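Local structure of putative exported protein (Bordetella parapertussis, 3OCJ) at residues Leu223-Thr229 with Arg294-Ile300; Arg73-His77 with Thr101-His105. The protein is of unknown function but carries a Rossmann-like methyltransferase domain and so probably transfers a methyl group from S-adenosylmethionine to an unidentified substrate. Where two conformers were deposited one is given. Numbering follows the deposited sequence.

Interaction 1: Leu223-Thr229 with Arg294-Ile300; sequences LVTSFLT and RLFPTVI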
loop_
_atom_site.group_PDB
_atom_site.type_symbol
_atom_site.label_atom_id
_atom_site.label_comp_id
_atom_site.label_asym_id
_atom_site.label_seq_id
_atom_site.Cartn_x
_atom_site.Cartn_y
_atom_site.Cartn_z
ATOM N N LEU A 223 6.798 15.548 -1.589
ATOM C CA LEU A 223 6.010 14.406 -1.145
ATOM C C LEU A 223 5.978 13.362 -2.248
ATOM O O LEU A 223 5.742 13.696 -3.406
ATOM C CB LEU A 223 4.575 14.853 -0.851
ATOM C CG LEU A 223 3.535 13.756 -0.611
ATOM C CD1 LEU A 223 3.801 13.000 0.698
ATOM C CD2 LEU A 223 2.147 14.382 -0.604
ATOM N N VAL A 224 6.200 12.102 -1.890
ATOM C CA VAL A 224 6.007 10.987 -2.806
ATOM C C VAL A 224 4.894 10.125 -2.237
ATOM O O VAL A 224 5.037 9.535 -1.166
ATOM C CB VAL A 224 7.286 10.151 -2.962
ATOM C CG1 VAL A 224 7.048 8.941 -3.871
ATOM C CG2 VAL A 224 8.432 11.018 -3.495
ATOM N N THR A 225 3.760 10.067 -2.920
ATOM C CA THR A 225 2.680 9.218 -2.443
ATOM C C THR A 225 2.019 8.490 -3.615
ATOM O O THR A 225 2.588 8.434 -4.712
ATOM C CB THR A 225 1.688 9.996 -1.530
ATOM O OG1 THR A 225 0.801 9.087 -0.863
ATOM C CG2 THR A 225 0.892 11.046 -2.289
ATOM N N SER A 226 0.853 7.909 -3.377
ATOM C CA SER A 226 0.242 7.007 -4.337
ATOM C C SER A 226 -1.253 6.961 -4.106
ATOM O O SER A 226 -1.750 7.416 -3.080
ATOM C CB SER A 226 0.784 5.601 -4.158
ATOM O OG SER A 226 0.455 5.147 -2.846
ATOM N N PHE A 227 -1.983 6.406 -5.059
ATOM C CA PHE A 227 -3.414 6.225 -4.876
ATOM C C PHE A 227 -3.913 5.150 -5.819
ATOM O O PHE A 227 -3.408 5.025 -6.936
ATOM C CB PHE A 227 -4.168 7.550 -5.116
ATOM C CG PHE A 227 -3.872 8.192 -6.451
ATOM C CD1 PHE A 227 -4.790 8.132 -7.479
ATOM C CD2 PHE A 227 -2.663 8.844 -6.657
ATOM C CE1 PHE A 227 -4.518 8.736 -8.697
ATOM C CE2 PHE A 227 -2.381 9.438 -7.877
ATOM C CZ PHE A 227 -3.304 9.373 -8.898
ATOM N N LEU A 228 -4.882 4.352 -5.366
ATOM C CA LEU A 228 -5.585 3.428 -6.246
ATOM C C LEU A 228 -6.682 4.155 -7.010
ATOM O O LEU A 228 -7.402 4.990 -6.444
ATOM C CB LEU A 228 -6.201 2.290 -5.440
ATOM C CG LEU A 228 -5.227 1.266 -4.870
ATOM C CD1 LEU A 228 -5.929 0.418 -3.797
ATOM C CD2 LEU A 228 -4.679 0.365 -5.966
ATOM N N THR A 229 -6.798 3.846 -8.304
ATOM C CA THR A 229 -7.757 4.512 -9.193
ATOM C C THR A 229 -9.013 3.669 -9.406
ATOM O O THR A 229 -8.979 2.436 -9.269
ATOM C CB THR A 229 -7.116 4.720 -10.559
ATOM O OG1 THR A 229 -6.659 3.435 -10.999
ATOM C CG2 THR A 229 -5.930 5.685 -10.454
ATOM N N ARG A 294 -2.375 1.671 -15.013
ATOM C CA ARG A 294 -2.875 2.872 -14.312
ATOM C C ARG A 294 -3.784 2.543 -13.137
ATOM O O ARG A 294 -4.680 3.319 -12.802
ATOM C CB ARG A 294 -3.583 3.859 -15.258
ATOM C CG ARG A 294 -2.686 4.575 -16.299
ATOM C CD ARG A 294 -2.526 3.764 -17.563
ATOM N NE ARG A 294 -1.930 4.585 -18.629
ATOM C CZ ARG A 294 -0.628 4.651 -18.898
ATOM N NH1 ARG A 294 0.248 3.954 -18.196
ATOM N NH2 ARG A 294 -0.201 5.433 -19.889
ATOM N N LEU A 295 -3.511 1.407 -12.501
ATOM C CA LEU A 295 -4.235 0.981 -11.300
ATOM C C LEU A 295 -3.748 1.669 -10.027
ATOM O O LEU A 295 -4.511 1.811 -9.067
ATOM C CB LEU A 295 -4.081 -0.523 -11.101
ATOM C CG LEU A 295 -4.282 -1.372 -12.362
ATOM C CD1 LEU A 295 -4.033 -2.855 -12.078
ATOM C CD2 LEU A 295 -5.657 -1.170 -12.982
ATOM N N PHE A 296 -2.479 2.051 -9.986
ATOM C CA PHE A 296 -1.888 2.499 -8.727
ATOM C C PHE A 296 -0.784 3.516 -9.001
ATOM O O PHE A 296 0.395 3.240 -8.757
ATOM C CB PHE A 296 -1.322 1.289 -7.965
ATOM C CG PHE A 296 -1.286 1.440 -6.450
ATOM C CD1 PHE A 296 -1.456 2.667 -5.811
ATOM C CD2 PHE A 296 -1.087 0.303 -5.675
ATOM C CE1 PHE A 296 -1.426 2.746 -4.396
ATOM C CE2 PHE A 296 -1.048 0.368 -4.285
ATOM C CZ PHE A 296 -1.228 1.590 -3.645
ATOM N N PRO A 297 -1.160 4.714 -9.475
ATOM C CA PRO A 297 -0.130 5.708 -9.775
ATOM C C PRO A 297 0.598 6.216 -8.542
ATOM O O PRO A 297 0.082 6.236 -7.418
ATOM C CB PRO A 297 -0.915 6.864 -10.409
ATOM C CG PRO A 297 -2.217 6.261 -10.882
ATOM C CD PRO A 297 -2.507 5.153 -9.886
ATOM N N THR A 298 1.822 6.660 -8.803
ATOM C CA THR A 298 2.662 7.373 -7.859
ATOM C C THR A 298 2.545 8.846 -8.213
ATOM O O THR A 298 2.439 9.197 -9.393
ATOM C CB THR A 298 4.101 6.889 -8.017
ATOM O OG1 THR A 298 4.176 5.508 -7.639
ATOM C CG2 THR A 298 5.111 7.707 -7.202
ATOM N N VAL A 299 2.555 9.706 -7.207
ATOM C CA VAL A 299 2.585 11.140 -7.446
ATOM C C VAL A 299 3.686 11.793 -6.622
ATOM O O VAL A 299 3.854 11.496 -5.429
ATOM C CB VAL A 299 1.212 11.799 -7.177
ATOM C CG1 VAL A 299 0.731 11.545 -5.725
ATOM C CG2 VAL A 299 1.253 13.300 -7.487
ATOM N N ILE A 300 4.441 12.672 -7.277
ATOM C CA ILE A 300 5.472 13.472 -6.630
ATOM C C ILE A 300 4.984 14.914 -6.631
ATOM O O ILE A 300 4.687 15.473 -7.697
ATOM C CB ILE A 300 6.831 13.374 -7.346
ATOM C CG1 ILE A 300 7.257 11.902 -7.499
ATOM C CG2 ILE A 300 7.884 14.138 -6.546
ATOM C CD1 ILE A 300 6.843 11.233 -8.801
HETATM O O HOH W 1 -7.038 0.551 -8.803
#

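Interaction 2: Arg73-His77 with Thr101-His105; sequences RLVTH and TRERH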
loop_
_atom_site.group_PDB
_atom_site.type_symbol
_atom_site.label_atom_id
_atom_site.label_comp_id
_atom_site.label_asym_id
_atom_site.label_seq_id
_atom_site.Cartn_x
_atom_site.Cartn_y
_atom_site.Cartn_z
ATOM N N ARG A 73 6.372 -8.101 2.605
ATOM C CA ARG A 73 6.564 -9.434 2.047
ATOM C C ARG A 73 5.909 -9.541 0.672
ATOM O O ARG A 73 6.446 -10.163 -0.245
ATOM C CB ARG A 73 6.056 -10.508 3.020
ATOM C CG ARG A 73 6.837 -10.552 4.328
ATOM C CD ARG A 73 6.266 -11.563 5.327
ATOM N NE ARG A 73 6.448 -12.938 4.876
ATOM C CZ ARG A 73 6.321 -14.000 5.662
ATOM N NH1 ARG A 73 6.008 -13.844 6.941
ATOM N NH2 ARG A 73 6.504 -15.218 5.170
ATOM N N LEU A 74 4.753 -8.910 0.519
ATOM C CA LEU A 74 4.069 -8.918 -0.757
ATOM C C LEU A 74 4.811 -8.076 -1.794
ATOM O O LEU A 74 5.081 -8.537 -2.910
ATOM C CB LEU A 74 2.632 -8.419 -0.591
ATOM C CG LEU A 74 1.734 -8.506 -1.825
ATOM C CD1 LEU A 74 1.575 -9.941 -2.290
ATOM C CD2 LEU A 74 0.389 -7.881 -1.518
ATOM N N VAL A 75 5.159 -6.851 -1.419
ATOM C CA VAL A 75 5.750 -5.928 -2.375
ATOM C C VAL A 75 7.151 -6.338 -2.837
ATOM O O VAL A 75 7.495 -6.167 -4.001
ATOM C CB VAL A 75 5.763 -4.479 -1.841
ATOM C CG1 VAL A 75 6.512 -3.587 -2.798
ATOM C CG2 VAL A 75 4.342 -3.970 -1.661
ATOM N N THR A 76 7.950 -6.900 -1.933
ATOM C CA THR A 76 9.320 -7.272 -2.264
ATOM C C THR A 76 9.464 -8.705 -2.795
ATOM O O THR A 76 10.561 -9.133 -3.160
ATOM C CB THR A 76 10.277 -7.073 -1.075
ATOM O OG1 THR A 76 9.953 -7.992 -0.028
ATOM C CG2 THR A 76 10.170 -5.651 -0.541
ATOM N N HIS A 77 8.355 -9.435 -2.832
ATOM C CA HIS A 77 8.363 -10.782 -3.399
ATOM C C HIS A 77 8.975 -10.798 -4.801
ATOM O O HIS A 77 8.558 -10.058 -5.690
ATOM C CB HIS A 77 6.947 -11.369 -3.436
ATOM C CG HIS A 77 6.859 -12.685 -4.149
ATOM N ND1 HIS A 77 7.271 -13.870 -3.582
ATOM C CD2 HIS A 77 6.408 -12.995 -5.387
ATOM C CE1 HIS A 77 7.087 -14.855 -4.444
ATOM N NE2 HIS A 77 6.553 -14.354 -5.542
ATOM N N THR A 101 1.059 -2.620 -7.492
ATOM C CA THR A 101 1.765 -2.109 -6.322
ATOM C C THR A 101 3.263 -2.381 -6.394
ATOM O O THR A 101 4.045 -1.609 -5.854
ATOM C CB THR A 101 1.144 -2.565 -4.974
ATOM O OG1 THR A 101 1.635 -1.720 -3.929
ATOM C CG2 THR A 101 1.495 -4.017 -4.655
ATOM N N ARG A 102 3.686 -3.468 -7.054
ATOM C CA ARG A 102 5.128 -3.678 -7.242
ATOM C C ARG A 102 5.722 -2.669 -8.214
ATOM O O ARG A 102 6.851 -2.202 -8.032
ATOM C CB ARG A 102 5.468 -5.105 -7.692
ATOM C CG ARG A 102 5.100 -6.121 -6.664
ATOM C CD ARG A 102 5.951 -7.383 -6.733
ATOM N NE ARG A 102 5.397 -8.316 -5.776
ATOM C CZ ARG A 102 4.562 -9.293 -6.094
ATOM N NH1 ARG A 102 4.236 -9.505 -7.368
ATOM N NH2 ARG A 102 4.077 -10.072 -5.140
ATOM N N GLU A 103 4.968 -2.328 -9.260
ATOM C CA GLU A 103 5.406 -1.273 -10.171
ATOM C C GLU A 103 5.499 0.046 -9.417
ATOM O O GLU A 103 6.473 0.781 -9.561
ATOM C CB GLU A 103 4.437 -1.127 -11.339
ATOM C CG GLU A 103 4.437 -2.270 -12.335
ATOM C CD GLU A 103 3.394 -2.047 -13.399
ATOM O OE1 GLU A 103 3.589 -1.116 -14.202
ATOM O OE2 GLU A 103 2.391 -2.780 -13.411
ATOM N N ARG A 104 4.478 0.337 -8.616
ATOM C CA ARG A 104 4.450 1.544 -7.799
ATOM C C ARG A 104 5.669 1.610 -6.882
ATOM O O ARG A 104 6.306 2.645 -6.780
ATOM C CB ARG A 104 3.157 1.584 -6.993
ATOM C CG ARG A 104 3.091 2.727 -5.974
ATOM C CD ARG A 104 2.208 2.370 -4.746
ATOM N NE ARG A 104 2.666 1.127 -4.109
ATOM C CZ ARG A 104 3.713 1.040 -3.292
ATOM N NH1 ARG A 104 4.424 2.112 -2.972
ATOM N NH2 ARG A 104 4.060 -0.150 -2.797
ATOM N N HIS A 105 5.980 0.505 -6.207
ATOM C CA HIS A 105 7.183 0.427 -5.382
ATOM C C HIS A 105 8.439 0.828 -6.156
ATOM O O HIS A 105 9.310 1.535 -5.636
ATOM C CB HIS A 105 7.322 -0.996 -4.840
ATOM C CG HIS A 105 8.477 -1.190 -3.912
ATOM N ND1 HIS A 105 8.509 -0.656 -2.641
ATOM C CD2 HIS A 105 9.620 -1.898 -4.057
ATOM C CE1 HIS A 105 9.638 -1.011 -2.051
ATOM N NE2 HIS A 105 10.329 -1.766 -2.888
#

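Interaction 1: Leu223-Thr229 with Arg294-Ile300
Neighbouring strands can keep interlocking after their regular pairing ends. Between Leu223-Thr229 and Arg294-Ile300, the hydrogen-bonded pair Thr225-Val299 (Thr225 N to Val299 O 2.9 Å, Val299 N to Thr225 O 2.8 Å) is flanked by two non-hydrogen-bonded pairs, Val224-Ile300 and Ser226-Thr298. Val299 CG1 fits against Thr225 CG2 at 3.5 Å and meets the Phe227 ring at its edge, on the face covered by helix 271-280. This is the junction where the sheet of a class I methyltransferase turns mixed: antiparallel strand 298-302 lies between parallel strand 221-226 and edge strand 286-289. Beyond it Phe227 N still donates to Pro297 O at 3.1 Å. Pro297 CD lies over one face of the Phe227 ring, and its CB is 3.8 Å from Phe227 CZ, while Leu228 CD2 settles over the Phe296 ring, 3.7 Å from its centroid, in a CH-pi contact. At the far end Thr229 plugs back onto the main chain, OG1 donating to Arg294 O at 2.7 Å and N to Leu295 O at 3.2 Å.

Interaction 2: Arg73-His77 with Thr101-His105
Two residues, Val75 and Arg102, illustrate how a small apolar knob and a long polar arm can share one helix-helix contact. Each has about 100 Å² covered by the opposite segment, far more than any other residue here, and their CA atoms are 5.4 Å apart. Val75, near the C-terminal end of helix 68-76, sets CG1 over the face of the His105 ring, 3.6 Å from its centroid, in a CH-pi contact. Its CG2 turns to the preceding turn of helix 96-115, 4.1 Å from Thr101 CG2, and lies at the edge of the Arg104 guanidinium, which is itself held by NE and NH2 hydrogen bonds to Thr101 OG1. Arg102 reaches past this knob. Its CD passes 3.4 Å from Val75 O, and its NE and NH2 both donate to Leu74 O at 2.9 Å. His77 O lies over one face of the guanidinium, and NH2 also bonds Tyr92 O, bringing in helix 86-94. Helix 68-76 is thereby joined to helix 96-115 within the helical part of the protein, where Leu74 and Thr101 both touch a bound palmitic acid. The charged arm of Arg102 docks on the Leu74 carbonyl near the C-terminal end of helix 68-76, an acceptor bonded only weakly, by His77 N, within its own segment. Both hydrogen bonds across the contact are thus charge-to-carbonyl bonds, neither with an acidic partner.

Helix 96-115 is the shared element that turns two separate contacts into one continuous body: it packs in interaction 2 against helix 68-76 and meets the sheet junction of interaction 1. The centres of the contacts are about 13 Å apart, yet they touch directly. Thr298 OG1 lies 3.4 Å from Arg104 CG, Ser226 CB 3.6 Å from Arg104 CD, and Phe296 CE2 3.4 Å from Thr101 OG1; Arg104 also makes a cation-pi interaction with Phe296. Both contacts border the bound palmitic acid, with the side chains of Leu228 and Leu74 each about 4 Å from it. This is consistent with a lipid-accommodating pocket, of unknown role, bordered by helices 68-76 and 96-115 and the loop after strand 221-226.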